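Local coordinates for Serine/threonine-protein kinase Tel1 (PDB 6SKY) that phosphorylates serine and threonine residues of proteins at the expense of ATP, probably to switch on checkpoint signalling when DNA is damaged, at residues A[2280-2283]-A[2287-2290]; A[2297-2302]-A[2374-2379]; A[2228-2233]-A[2241-2246]; A[2369-2374]-A[2408-2413]. All blocks are in the same frame, centred on the assembly; numbering follows the deposited sequence.

Contact 1: A[2280-2283]-A[2287-2290]; sequences KGKI and EAGQ
Ile2283 and Ala2288 bring the two backbones nearest, 5.8 Å from CA to CA, where the loop that leaves helix 2264-2279 passes beside the first turns of helix 2286-2303. The chain quits the earlier helix at Lys2280 with a positive phi, and Gly2281 keeps phi positive, a conformation that costs little to a residue lacking CB. Ala2288 points its methyl at the loop, its CB 3.9 Å from the carbonyl O of Lys2282 and 4.2 Å from the carbonyl C of Ile2283. A small side chain suits a place where helix and loop backbones run so close.

Lys2282 does the polar work. With CG anti to the backbone N (chi1 150°) and the chain extended beyond it, its ammonium is carried over to the helix, where the equally extended Glu2287 crosses it at about a right angle. NZ is paired with OE1 of Glu2287 in a salt bridge whose modelled length is doubtful. NZ also lies 3.6 Å from CB of Glu2287, beside the stem of the acid as well as its tip. The second oxygen, OE2, is hydrogen-bonded to Ser2246 OG.

One carboxylate therefore serves two partners, a cation from the loop and a hydroxyl from helix 2245-2259, which should restrict its rotation, and the neighbouring ammonium is likely to favour its ionised form.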
loop_
_atom_site.group_PDB
_atom_site.type_symbol
_atom_site.label_atom_id
_atom_site.label_comp_id
_atom_site.label_asym_id
_atom_site.label_seq_id
_atom_site.Cartn_x
_atom_site.Cartn_y
_atom_site.Cartn_z
ATOM N N LYS A 2280 -5.575 -20.963 -34.379
ATOM C CA LYS A 2280 -5.929 -21.584 -35.656
ATOM C C LYS A 2280 -4.738 -21.627 -36.611
ATOM O O LYS A 2280 -4.748 -21.041 -37.692
ATOM C CB LYS A 2280 -7.124 -20.872 -36.298
ATOM C CG LYS A 2280 -8.458 -21.281 -35.721
ATOM C CD LYS A 2280 -9.537 -20.301 -36.107
ATOM C CE LYS A 2280 -10.861 -20.678 -35.476
ATOM N NZ LYS A 2280 -11.966 -19.811 -35.975
ATOM N N GLY A 2281 -3.696 -22.332 -36.182
ATOM C CA GLY A 2281 -2.536 -22.582 -37.008
ATOM C C GLY A 2281 -1.639 -21.396 -37.266
ATOM O O GLY A 2281 -0.503 -21.591 -37.705
ATOM N N LYS A 2282 -2.096 -20.179 -37.015
ATOM C CA LYS A 2282 -1.262 -19.005 -37.225
ATOM C C LYS A 2282 -0.158 -18.962 -36.175
ATOM O O LYS A 2282 -0.437 -18.972 -34.973
ATOM C CB LYS A 2282 -2.128 -17.752 -37.172
ATOM C CG LYS A 2282 -1.434 -16.515 -36.678
ATOM C CD LYS A 2282 -2.451 -15.424 -36.429
ATOM C CE LYS A 2282 -1.938 -14.395 -35.442
ATOM N NZ LYS A 2282 -2.933 -13.309 -35.243
ATOM N N ILE A 2283 1.095 -18.930 -36.623
ATOM C CA ILE A 2283 2.229 -18.977 -35.708
ATOM C C ILE A 2283 3.127 -17.764 -35.891
ATOM O O ILE A 2283 4.341 -17.849 -35.686
ATOM C CB ILE A 2283 3.039 -20.273 -35.885
ATOM C CG1 ILE A 2283 3.580 -20.386 -37.305
ATOM C CG2 ILE A 2283 2.195 -21.478 -35.553
ATOM C CD1 ILE A 2283 4.328 -21.671 -37.555
ATOM N N GLU A 2287 -0.170 -11.434 -31.595
ATOM C CA GLU A 2287 -1.168 -12.239 -30.905
ATOM C C GLU A 2287 -0.610 -13.613 -30.557
ATOM O O GLU A 2287 -0.671 -14.055 -29.401
ATOM C CB GLU A 2287 -2.407 -12.356 -31.786
ATOM C CG GLU A 2287 -3.554 -13.132 -31.194
ATOM C CD GLU A 2287 -4.661 -13.357 -32.203
ATOM O OE1 GLU A 2287 -4.434 -13.093 -33.401
ATOM O OE2 GLU A 2287 -5.755 -13.799 -31.804
ATOM N N ALA A 2288 -0.044 -14.298 -31.550
ATOM C CA ALA A 2288 0.555 -15.599 -31.298
ATOM C C ALA A 2288 1.749 -15.481 -30.370
ATOM O O ALA A 2288 1.987 -16.361 -29.541
ATOM C CB ALA A 2288 0.965 -16.250 -32.612
ATOM N N GLY A 2289 2.523 -14.408 -30.499
ATOM C CA GLY A 2289 3.630 -14.210 -29.585
ATOM C C GLY A 2289 3.177 -14.136 -28.145
ATOM O O GLY A 2289 3.768 -14.761 -27.265
ATOM N N GLN A 2290 2.105 -13.388 -27.888
ATOM C CA GLN A 2290 1.587 -13.281 -26.530
ATOM C C GLN A 2290 1.074 -14.621 -26.026
ATOM O O GLN A 2290 1.352 -15.009 -24.887
ATOM C CB GLN A 2290 0.489 -12.224 -26.480
ATOM C CG GLN A 2290 -0.147 -12.030 -25.121
ATOM C CD GLN A 2290 0.800 -11.442 -24.100
ATOM O OE1 GLN A 2290 1.625 -12.148 -23.519
ATOM N NE2 GLN A 2290 0.679 -10.144 -23.863
#

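Contact 2: A[2297-2302]-A[2374-2379]; sequences VFCDEQ and LKLCIE
Cys2299 and Cys2377 face each other with different first torsions: SG of Cys2299 stands anti to its carbonyl carbon (chi1 -70°), whereas SG of Cys2377 stands anti to its backbone N (chi1 -170°). The CB atoms meet at 4.0 Å, but the sulfurs swing apart, and Cys2299 SG lies 6.1 Å from Cys2377 SG, so the two thiols are not joined as a disulfide. Each sulfur instead settles on a neighbour of the opposite cysteine. Cys2299 SG rests alongside the stem of Leu2376, 3.6 Å from its CB and 4.1 Å from its CD1. Cys2377 SG packs against Asp2300, 3.5 Å from its CB, nearest the methylene, with the carboxylate oxygens farther off.

That charged end looks elsewhere: OD2 of Asp2300 makes a salt bridge to Arg2397 on helix 2394-2404, so the buried carboxylate has a cation for a mate. The same helix lends Leu2401 to cover Cys2377, while Phe2373 touches Cys2299 from within helix 2348-2387.

Small, mildly apolar cysteines suit this crossing, since the segment axes approach to 8.2 Å at an angle of 140° between their directions, and the CA atoms of Cys2299 and Cys2377 come within 5.3 Å. The short side chains match this close approach, and Leu2376 lies next along the helix, its CB against Cys2299 SG.

No hydrogen bond links the two segments, so they are held by van der Waals contact of sulfur and methylene groups, and the one acid that takes part in the contact, Asp2300, has its cation on helix 2394-2404.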
loop_
_atom_site.group_PDB
_atom_site.type_symbol
_atom_site.label_atom_id
_atom_site.label_comp_id
_atom_site.label_asym_id
_atom_site.label_seq_id
_atom_site.Cartn_x
_atom_site.Cartn_y
_atom_site.Cartn_z
ATOM N N VAL A 2297 5.737 -19.458 -20.118
ATOM C CA VAL A 2297 5.978 -19.011 -18.754
ATOM C C VAL A 2297 5.157 -19.824 -17.763
ATOM O O VAL A 2297 5.636 -20.155 -16.674
ATOM C CB VAL A 2297 5.693 -17.507 -18.642
ATOM C CG1 VAL A 2297 5.700 -17.076 -17.210
ATOM C CG2 VAL A 2297 6.733 -16.747 -19.406
ATOM N N PHE A 2298 3.925 -20.187 -18.126
ATOM C CA PHE A 2298 3.132 -21.065 -17.270
ATOM C C PHE A 2298 3.819 -22.405 -17.047
ATOM O O PHE A 2298 3.983 -22.845 -15.905
ATOM C CB PHE A 2298 1.748 -21.269 -17.875
ATOM C CG PHE A 2298 0.907 -22.268 -17.147
ATOM C CD1 PHE A 2298 0.200 -21.908 -16.024
ATOM C CD2 PHE A 2298 0.813 -23.568 -17.597
ATOM C CE1 PHE A 2298 -0.564 -22.820 -15.364
ATOM C CE2 PHE A 2298 0.052 -24.480 -16.935
ATOM C CZ PHE A 2298 -0.638 -24.105 -15.822
ATOM N N CYS A 2299 4.217 -23.081 -18.126
ATOM C CA CYS A 2299 4.850 -24.388 -17.975
ATOM C C CYS A 2299 6.155 -24.293 -17.197
ATOM O O CYS A 2299 6.471 -25.168 -16.380
ATOM C CB CYS A 2299 5.096 -25.017 -19.340
ATOM S SG CYS A 2299 3.626 -25.540 -20.201
ATOM N N ASP A 2300 6.932 -23.239 -17.433
ATOM C CA ASP A 2300 8.167 -23.053 -16.686
ATOM C C ASP A 2300 7.886 -22.907 -15.202
ATOM O O ASP A 2300 8.546 -23.531 -14.370
ATOM C CB ASP A 2300 8.908 -21.829 -17.210
ATOM C CG ASP A 2300 10.358 -21.824 -16.828
ATOM O OD1 ASP A 2300 10.809 -22.793 -16.192
ATOM O OD2 ASP A 2300 11.053 -20.851 -17.167
ATOM N N GLU A 2301 6.907 -22.078 -14.851
ATOM C CA GLU A 2301 6.531 -21.925 -13.453
ATOM C C GLU A 2301 6.033 -23.233 -12.860
ATOM O O GLU A 2301 6.172 -23.462 -11.658
ATOM C CB GLU A 2301 5.472 -20.839 -13.340
ATOM C CG GLU A 2301 4.936 -20.601 -11.964
ATOM C CD GLU A 2301 3.731 -19.690 -11.990
ATOM O OE1 GLU A 2301 3.248 -19.385 -13.103
ATOM O OE2 GLU A 2301 3.264 -19.278 -10.907
ATOM N N GLN A 2302 5.448 -24.104 -13.678
ATOM C CA GLN A 2302 5.017 -25.397 -13.157
ATOM C C GLN A 2302 6.190 -26.328 -12.925
ATOM O O GLN A 2302 6.097 -27.231 -12.091
ATOM C CB GLN A 2302 4.021 -26.066 -14.099
ATOM C CG GLN A 2302 2.744 -25.310 -14.285
ATOM C CD GLN A 2302 2.153 -24.863 -12.986
ATOM O OE1 GLN A 2302 1.925 -25.667 -12.093
ATOM N NE2 GLN A 2302 1.903 -23.572 -12.864
ATOM N N LEU A 2374 8.225 -29.996 -19.551
ATOM C CA LEU A 2374 9.479 -29.563 -20.157
ATOM C C LEU A 2374 9.348 -29.427 -21.667
ATOM O O LEU A 2374 9.815 -28.445 -22.259
ATOM C CB LEU A 2374 10.591 -30.542 -19.806
ATOM C CG LEU A 2374 11.967 -30.221 -20.365
ATOM C CD1 LEU A 2374 12.562 -29.060 -19.620
ATOM C CD2 LEU A 2374 12.854 -31.429 -20.263
ATOM N N LYS A 2375 8.737 -30.419 -22.314
ATOM C CA LYS A 2375 8.506 -30.327 -23.752
ATOM C C LYS A 2375 7.750 -29.058 -24.111
ATOM O O LYS A 2375 8.160 -28.307 -25.002
ATOM C CB LYS A 2375 7.729 -31.542 -24.245
ATOM C CG LYS A 2375 8.575 -32.708 -24.651
ATOM C CD LYS A 2375 7.698 -33.868 -25.064
ATOM C CE LYS A 2375 8.524 -35.088 -25.417
ATOM N NZ LYS A 2375 7.687 -36.265 -25.790
ATOM N N LEU A 2376 6.628 -28.814 -23.434
ATOM C CA LEU A 2376 5.811 -27.655 -23.774
ATOM C C LEU A 2376 6.557 -26.356 -23.522
ATOM O O LEU A 2376 6.440 -25.406 -24.301
ATOM C CB LEU A 2376 4.511 -27.680 -22.984
ATOM C CG LEU A 2376 3.561 -28.818 -23.312
ATOM C CD1 LEU A 2376 2.381 -28.763 -22.388
ATOM C CD2 LEU A 2376 3.119 -28.701 -24.738
ATOM N N CYS A 2377 7.345 -26.301 -22.451
ATOM C CA CYS A 2377 8.089 -25.089 -22.135
ATOM C C CYS A 2377 9.093 -24.760 -23.229
ATOM O O CYS A 2377 9.139 -23.631 -23.727
ATOM C CB CYS A 2377 8.788 -25.259 -20.789
ATOM S SG CYS A 2377 9.518 -23.780 -20.111
ATOM N N ILE A 2378 9.905 -25.740 -23.622
ATOM C CA ILE A 2378 10.926 -25.466 -24.628
ATOM C C ILE A 2378 10.284 -25.125 -25.965
ATOM O O ILE A 2378 10.682 -24.161 -26.637
ATOM C CB ILE A 2378 11.894 -26.653 -24.745
ATOM C CG1 ILE A 2378 12.914 -26.602 -23.620
ATOM C CG2 ILE A 2378 12.606 -26.630 -26.063
ATOM C CD1 ILE A 2378 13.890 -27.713 -23.659
ATOM N N GLU A 2379 9.269 -25.891 -26.366
ATOM C CA GLU A 2379 8.634 -25.651 -27.653
ATOM C C GLU A 2379 8.009 -24.269 -27.720
ATOM O O GLU A 2379 8.147 -23.572 -28.728
ATOM C CB GLU A 2379 7.589 -26.721 -27.914
ATOM C CG GLU A 2379 6.644 -26.388 -29.022
ATOM C CD GLU A 2379 5.596 -27.452 -29.203
ATOM O OE1 GLU A 2379 5.704 -28.509 -28.552
ATOM O OE2 GLU A 2379 4.660 -27.236 -29.994
#

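Contact 3: A[2228-2233]-A[2241-2246]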
loop_
_atom_site.group_PDB
_atom_site.type_symbol
_atom_site.label_atom_id
_atom_site.label_comp_id
_atom_site.label_asym_id
_atom_site.label_seq_id
_atom_site.Cartn_x
_atom_site.Cartn_y
_atom_site.Cartn_z
ATOM N N GLN A 2228 -14.621 -13.067 -17.680
ATOM C CA GLN A 2228 -15.317 -14.310 -17.987
ATOM C C GLN A 2228 -16.719 -14.055 -18.508
ATOM O O GLN A 2228 -17.217 -14.820 -19.335
ATOM C CB GLN A 2228 -15.370 -15.198 -16.758
ATOM C CG GLN A 2228 -14.056 -15.815 -16.397
ATOM C CD GLN A 2228 -14.091 -16.468 -15.058
ATOM O OE1 GLN A 2228 -14.951 -16.175 -14.242
ATOM N NE2 GLN A 2228 -13.163 -17.368 -14.818
ATOM N N ALA A 2229 -17.377 -12.998 -18.035
ATOM C CA ALA A 2229 -18.669 -12.632 -18.599
ATOM C C ALA A 2229 -18.532 -12.151 -20.035
ATOM O O ALA A 2229 -19.383 -12.451 -20.874
ATOM C CB ALA A 2229 -19.328 -11.564 -17.739
ATOM N N ILE A 2230 -17.484 -11.382 -20.335
ATOM C CA ILE A 2230 -17.221 -11.017 -21.727
ATOM C C ILE A 2230 -17.058 -12.264 -22.576
ATOM O O ILE A 2230 -17.561 -12.340 -23.698
ATOM C CB ILE A 2230 -15.973 -10.126 -21.843
ATOM C CG1 ILE A 2230 -16.159 -8.809 -21.127
ATOM C CG2 ILE A 2230 -15.666 -9.844 -23.277
ATOM C CD1 ILE A 2230 -14.921 -8.012 -21.136
ATOM N N ASP A 2231 -16.335 -13.253 -22.065
ATOM C CA ASP A 2231 -16.057 -14.435 -22.871
ATOM C C ASP A 2231 -17.282 -15.319 -23.030
ATOM O O ASP A 2231 -17.428 -15.995 -24.051
ATOM C CB ASP A 2231 -14.918 -15.235 -22.258
ATOM C CG ASP A 2231 -14.735 -16.570 -22.925
ATOM O OD1 ASP A 2231 -14.638 -16.605 -24.168
ATOM O OD2 ASP A 2231 -14.692 -17.592 -22.212
ATOM N N LYS A 2232 -18.169 -15.331 -22.040
ATOM C CA LYS A 2232 -19.329 -16.212 -22.096
ATOM C C LYS A 2232 -20.371 -15.688 -23.073
ATOM O O LYS A 2232 -20.679 -16.336 -24.077
ATOM C CB LYS A 2232 -19.921 -16.368 -20.699
ATOM C CG LYS A 2232 -21.256 -17.053 -20.660
ATOM C CD LYS A 2232 -21.866 -16.931 -19.279
ATOM C CE LYS A 2232 -23.286 -17.463 -19.245
ATOM N NZ LYS A 2232 -23.934 -17.209 -17.928
ATOM N N ASP A 2233 -20.916 -14.505 -22.806
ATOM C CA ASP A 2233 -22.001 -13.949 -23.608
ATOM C C ASP A 2233 -21.498 -12.695 -24.313
ATOM O O ASP A 2233 -21.694 -11.573 -23.848
ATOM C CB ASP A 2233 -23.228 -13.648 -22.734
ATOM C CG ASP A 2233 -24.505 -13.499 -23.547
ATOM O OD1 ASP A 2233 -25.172 -14.523 -23.804
ATOM O OD2 ASP A 2233 -24.844 -12.360 -23.931
ATOM N N VAL A 2241 -14.073 -2.207 -33.364
ATOM C CA VAL A 2241 -13.002 -2.232 -32.370
ATOM C C VAL A 2241 -12.766 -3.692 -32.008
ATOM O O VAL A 2241 -13.207 -4.144 -30.943
ATOM C CB VAL A 2241 -13.330 -1.397 -31.124
ATOM C CG1 VAL A 2241 -12.095 -1.232 -30.283
ATOM C CG2 VAL A 2241 -13.875 -0.054 -31.515
ATOM N N PRO A 2242 -12.109 -4.466 -32.868
ATOM C CA PRO A 2242 -12.112 -5.924 -32.723
ATOM C C PRO A 2242 -11.458 -6.378 -31.429
ATOM O O PRO A 2242 -10.761 -5.633 -30.740
ATOM C CB PRO A 2242 -11.312 -6.406 -33.938
ATOM C CG PRO A 2242 -11.160 -5.220 -34.818
ATOM C CD PRO A 2242 -11.190 -4.033 -33.927
ATOM N N LEU A 2243 -11.694 -7.644 -31.111
ATOM C CA LEU A 2243 -11.131 -8.264 -29.919
ATOM C C LEU A 2243 -11.025 -9.752 -30.201
ATOM O O LEU A 2243 -12.043 -10.408 -30.419
ATOM C CB LEU A 2243 -12.002 -7.996 -28.700
ATOM C CG LEU A 2243 -11.751 -8.872 -27.480
ATOM C CD1 LEU A 2243 -10.375 -8.611 -26.917
ATOM C CD2 LEU A 2243 -12.807 -8.617 -26.439
ATOM N N SER A 2244 -9.806 -10.275 -30.219
ATOM C CA SER A 2244 -9.609 -11.685 -30.506
ATOM C C SER A 2244 -9.944 -12.526 -29.289
ATOM O O SER A 2244 -9.782 -12.097 -28.148
ATOM C CB SER A 2244 -8.175 -11.948 -30.945
ATOM O OG SER A 2244 -7.256 -11.319 -30.083
ATOM N N ARG A 2245 -10.428 -13.737 -29.536
ATOM C CA ARG A 2245 -10.788 -14.598 -28.425
ATOM C C ARG A 2245 -9.575 -15.195 -27.737
ATOM O O ARG A 2245 -9.662 -15.540 -26.558
ATOM C CB ARG A 2245 -11.711 -15.716 -28.890
ATOM C CG ARG A 2245 -12.670 -16.154 -27.821
ATOM C CD ARG A 2245 -13.080 -17.586 -27.995
ATOM N NE ARG A 2245 -13.611 -18.128 -26.754
ATOM C CZ ARG A 2245 -13.652 -19.422 -26.467
ATOM N NH1 ARG A 2245 -14.146 -19.831 -25.312
ATOM N NH2 ARG A 2245 -13.188 -20.307 -27.333
ATOM N N SER A 2246 -8.445 -15.302 -28.429
ATOM C CA SER A 2246 -7.261 -15.882 -27.817
ATOM C C SER A 2246 -6.571 -14.909 -26.881
ATOM O O SER A 2246 -6.052 -15.326 -25.846
ATOM C CB SER A 2246 -6.286 -16.356 -28.883
ATOM O OG SER A 2246 -5.636 -15.260 -29.478
#
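Arg2245 reaches from the first turn of helix 2245-2259 to Asp2231, near the end of helix 2220-2232. From CB its chain runs extended as far as NE, bridging helices whose nearest CA atoms, those of Asp2231 and Arg2245, are 7.7 Å apart. CG passes 4.2 Å from Asp2231 OD1 on the way, and beyond CD the guanidinium meets the acid. NE makes the main bond of a salt bridge: it lies 3.2 Å from OD1 of Asp2231, with an N-H...O angle of 162°, in the guanidinium plane and directed at the syn lone pair. NH1 adds a weak bond to the same oxygen at 3.5 Å. The remaining nitrogen, NH2, forms a salt bridge with Glu2278 OE2. Carboxylate and guanidinium planes are only 20° apart, so the acid meets the edge of the cation almost flat.

Beside this pair, Ile2230 CG2 touches Leu2243 CD2 at 4.4 Å; branched apolar residues suit the spot because both also pack on helix 2203-2217.

An alanine in place of Asp2231 takes away the acceptor of NE, and the guanidinium, left with Glu2278 as its acid partner, would probably be freer to turn.

Arginine fits here because its spread of N-H groups can serve two acids on separate helices at once, and its positive charge is probably shared between Asp2231 and Glu2278.

Contact 4: A[2369-2374]-A[2408-2413]; sequences TRSEFL and EEVANE
Glu2408 offers its carbonyl O to two amides of the turn it opens, Ala2411 N at 3.1 Å and Asn2412 N at 3.5 Å, both weak bonds. It stands at the N-cap position of helix 2409-2418, where an acid may be mildly favoured by the partial positive charge of a helix start, although its carboxylate is turned to Leu2374 and does not bond to the end amides.

Its side chain is extended beyond CG and crosses that of Leu2374, with OE1 lying 3.5 Å from Leu2374 CD2. This is plain van der Waals contact between a carboxylate oxygen and a methyl; the other oxygen, OE2, has a long, weak ion pair with Lys2405. Leu2374 sets CG anti to its backbone N (chi1 -180°), which projects the isobutyl group from helix 2348-2387 toward the other helix. The same CD2 also meets Ala2411 CB at 4.3 Å. A long leucine opposite a short alanine lets the backbones come near, with 7.3 Å between the CA atoms of Leu2374 and Ala2411.

One turn earlier, Ser2371 OG stands 4.2 Å from Val2410 CG1, too apolar a partner for a hydrogen bond. Val2410 is partly exposed, and its CG1 also touches the stem of Lys2375.

Such side-by-side helix packing is consistent with the alpha-solenoid character of the FAT region, here joining helix 2348-2387 to helix 2409-2418.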
loop_
_atom_site.group_PDB
_atom_site.type_symbol
_atom_site.label_atom_id
_atom_site.label_comp_id
_atom_site.label_asym_id
_atom_site.label_seq_id
_atom_site.Cartn_x
_atom_site.Cartn_y
_atom_site.Cartn_z
ATOM N N THR A 2369 4.615 -36.375 -16.006
ATOM C CA THR A 2369 4.042 -35.034 -15.962
ATOM C C THR A 2369 5.119 -33.970 -16.145
ATOM O O THR A 2369 4.957 -33.025 -16.933
ATOM C CB THR A 2369 3.297 -34.835 -14.648
ATOM O OG1 THR A 2369 1.987 -35.396 -14.758
ATOM C CG2 THR A 2369 3.177 -33.379 -14.318
ATOM N N ARG A 2370 6.243 -34.124 -15.443
ATOM C CA ARG A 2370 7.320 -33.145 -15.568
ATOM C C ARG A 2370 7.953 -33.155 -16.955
ATOM O O ARG A 2370 8.365 -32.102 -17.454
ATOM C CB ARG A 2370 8.381 -33.399 -14.510
ATOM C CG ARG A 2370 7.868 -33.297 -13.109
ATOM C CD ARG A 2370 9.007 -33.340 -12.132
ATOM N NE ARG A 2370 9.836 -32.149 -12.212
ATOM C CZ ARG A 2370 9.565 -31.018 -11.575
ATOM N NH1 ARG A 2370 10.372 -29.980 -11.692
ATOM N NH2 ARG A 2370 8.482 -30.926 -10.824
ATOM N N SER A 2371 8.040 -34.318 -17.594
ATOM C CA SER A 2371 8.593 -34.378 -18.940
ATOM C C SER A 2371 7.693 -33.669 -19.944
ATOM O O SER A 2371 8.180 -32.969 -20.841
ATOM C CB SER A 2371 8.803 -35.832 -19.344
ATOM O OG SER A 2371 9.170 -35.935 -20.704
ATOM N N GLU A 2372 6.379 -33.845 -19.819
ATOM C CA GLU A 2372 5.465 -33.113 -20.687
ATOM C C GLU A 2372 5.596 -31.612 -20.481
ATOM O O GLU A 2372 5.594 -30.842 -21.452
ATOM C CB GLU A 2372 4.030 -33.558 -20.438
ATOM C CG GLU A 2372 3.709 -34.918 -21.002
ATOM C CD GLU A 2372 2.375 -35.445 -20.525
ATOM O OE1 GLU A 2372 1.714 -34.755 -19.720
ATOM O OE2 GLU A 2372 1.990 -36.555 -20.949
ATOM N N PHE A 2373 5.695 -31.171 -19.228
ATOM C CA PHE A 2373 5.865 -29.744 -18.985
ATOM C C PHE A 2373 7.144 -29.221 -19.616
ATOM O O PHE A 2373 7.165 -28.115 -20.162
ATOM C CB PHE A 2373 5.866 -29.450 -17.494
ATOM C CG PHE A 2373 4.508 -29.251 -16.923
ATOM C CD1 PHE A 2373 3.496 -28.726 -17.688
ATOM C CD2 PHE A 2373 4.239 -29.598 -15.619
ATOM C CE1 PHE A 2373 2.255 -28.545 -17.166
ATOM C CE2 PHE A 2373 2.995 -29.421 -15.096
ATOM C CZ PHE A 2373 2.004 -28.894 -15.869
ATOM N N LEU A 2374 8.225 -29.996 -19.551
ATOM C CA LEU A 2374 9.479 -29.563 -20.157
ATOM C C LEU A 2374 9.348 -29.427 -21.667
ATOM O O LEU A 2374 9.815 -28.445 -22.259
ATOM C CB LEU A 2374 10.591 -30.542 -19.806
ATOM C CG LEU A 2374 11.967 -30.221 -20.365
ATOM C CD1 LEU A 2374 12.562 -29.060 -19.620
ATOM C CD2 LEU A 2374 12.854 -31.429 -20.263
ATOM N N GLU A 2408 18.974 -34.865 -21.409
ATOM C CA GLU A 2408 17.639 -35.395 -21.632
ATOM C C GLU A 2408 17.264 -35.310 -23.101
ATOM O O GLU A 2408 17.009 -34.220 -23.616
ATOM C CB GLU A 2408 16.636 -34.636 -20.773
ATOM C CG GLU A 2408 17.141 -34.370 -19.371
ATOM C CD GLU A 2408 16.029 -34.041 -18.409
ATOM O OE1 GLU A 2408 14.866 -33.966 -18.851
ATOM O OE2 GLU A 2408 16.312 -33.864 -17.208
ATOM N N GLU A 2409 17.210 -36.455 -23.781
ATOM C CA GLU A 2409 17.068 -36.460 -25.231
ATOM C C GLU A 2409 15.729 -35.912 -25.699
ATOM O O GLU A 2409 15.597 -35.556 -26.873
ATOM C CB GLU A 2409 17.268 -37.874 -25.768
ATOM C CG GLU A 2409 17.940 -37.922 -27.128
ATOM C CD GLU A 2409 19.327 -37.298 -27.124
ATOM O OE1 GLU A 2409 19.987 -37.302 -26.065
ATOM O OE2 GLU A 2409 19.760 -36.802 -28.184
ATOM N N VAL A 2410 14.741 -35.827 -24.811
ATOM C CA VAL A 2410 13.455 -35.249 -25.181
ATOM C C VAL A 2410 13.600 -33.758 -25.466
ATOM O O VAL A 2410 13.054 -33.237 -26.453
ATOM C CB VAL A 2410 12.434 -35.539 -24.068
ATOM C CG1 VAL A 2410 11.580 -34.331 -23.782
ATOM C CG2 VAL A 2410 11.580 -36.731 -24.447
ATOM N N ALA A 2411 14.350 -33.054 -24.617
ATOM C CA ALA A 2411 14.621 -31.646 -24.859
ATOM C C ALA A 2411 15.349 -31.455 -26.175
ATOM O O ALA A 2411 15.042 -30.533 -26.936
ATOM C CB ALA A 2411 15.434 -31.066 -23.708
ATOM N N ASN A 2412 16.306 -32.327 -26.470
ATOM C CA ASN A 2412 17.057 -32.182 -27.705
ATOM C C ASN A 2412 16.201 -32.481 -28.922
ATOM O O ASN A 2412 16.393 -31.860 -29.966
ATOM C CB ASN A 2412 18.292 -33.067 -27.670
ATOM C CG ASN A 2412 19.251 -32.660 -26.586
ATOM O OD1 ASN A 2412 19.397 -31.482 -26.293
ATOM N ND2 ASN A 2412 19.900 -33.632 -25.971
ATOM N N GLU A 2413 15.231 -33.387 -28.814
ATOM C CA GLU A 2413 14.340 -33.607 -29.950
ATOM C C GLU A 2413 13.456 -32.396 -30.204
ATOM O O GLU A 2413 13.278 -31.982 -31.358
ATOM C CB GLU A 2413 13.483 -34.848 -29.728
ATOM C CG GLU A 2413 14.274 -36.132 -29.646
ATOM C CD GLU A 2413 15.200 -36.334 -30.827
ATOM O OE1 GLU A 2413 14.829 -35.946 -31.954
ATOM O OE2 GLU A 2413 16.302 -36.881 -30.625
#

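Overall arrangement
All four contacts lie in the helical FAT region, away from the nucleotide and magnesium sites. Along the chain contact 3 comes first and contact 1 second; contacts 2 and 4 then interleave, their segments alternating and sharing Leu2374. Helix 2286-2303 links contact 1 to contact 2, whose centres are 17 Å apart, and helix 2348-2387 serves both contact 2 and contact 4, whose centres are only 10 Å apart and whose side chains touch. Contact 3 meets contact 1 where Ser2246 binds Glu2287, yet its centre is 34 Å from that of contact 4. The contacts thus tie neighbouring and more distant helices of one helical region together, consistent with an alpha-solenoid.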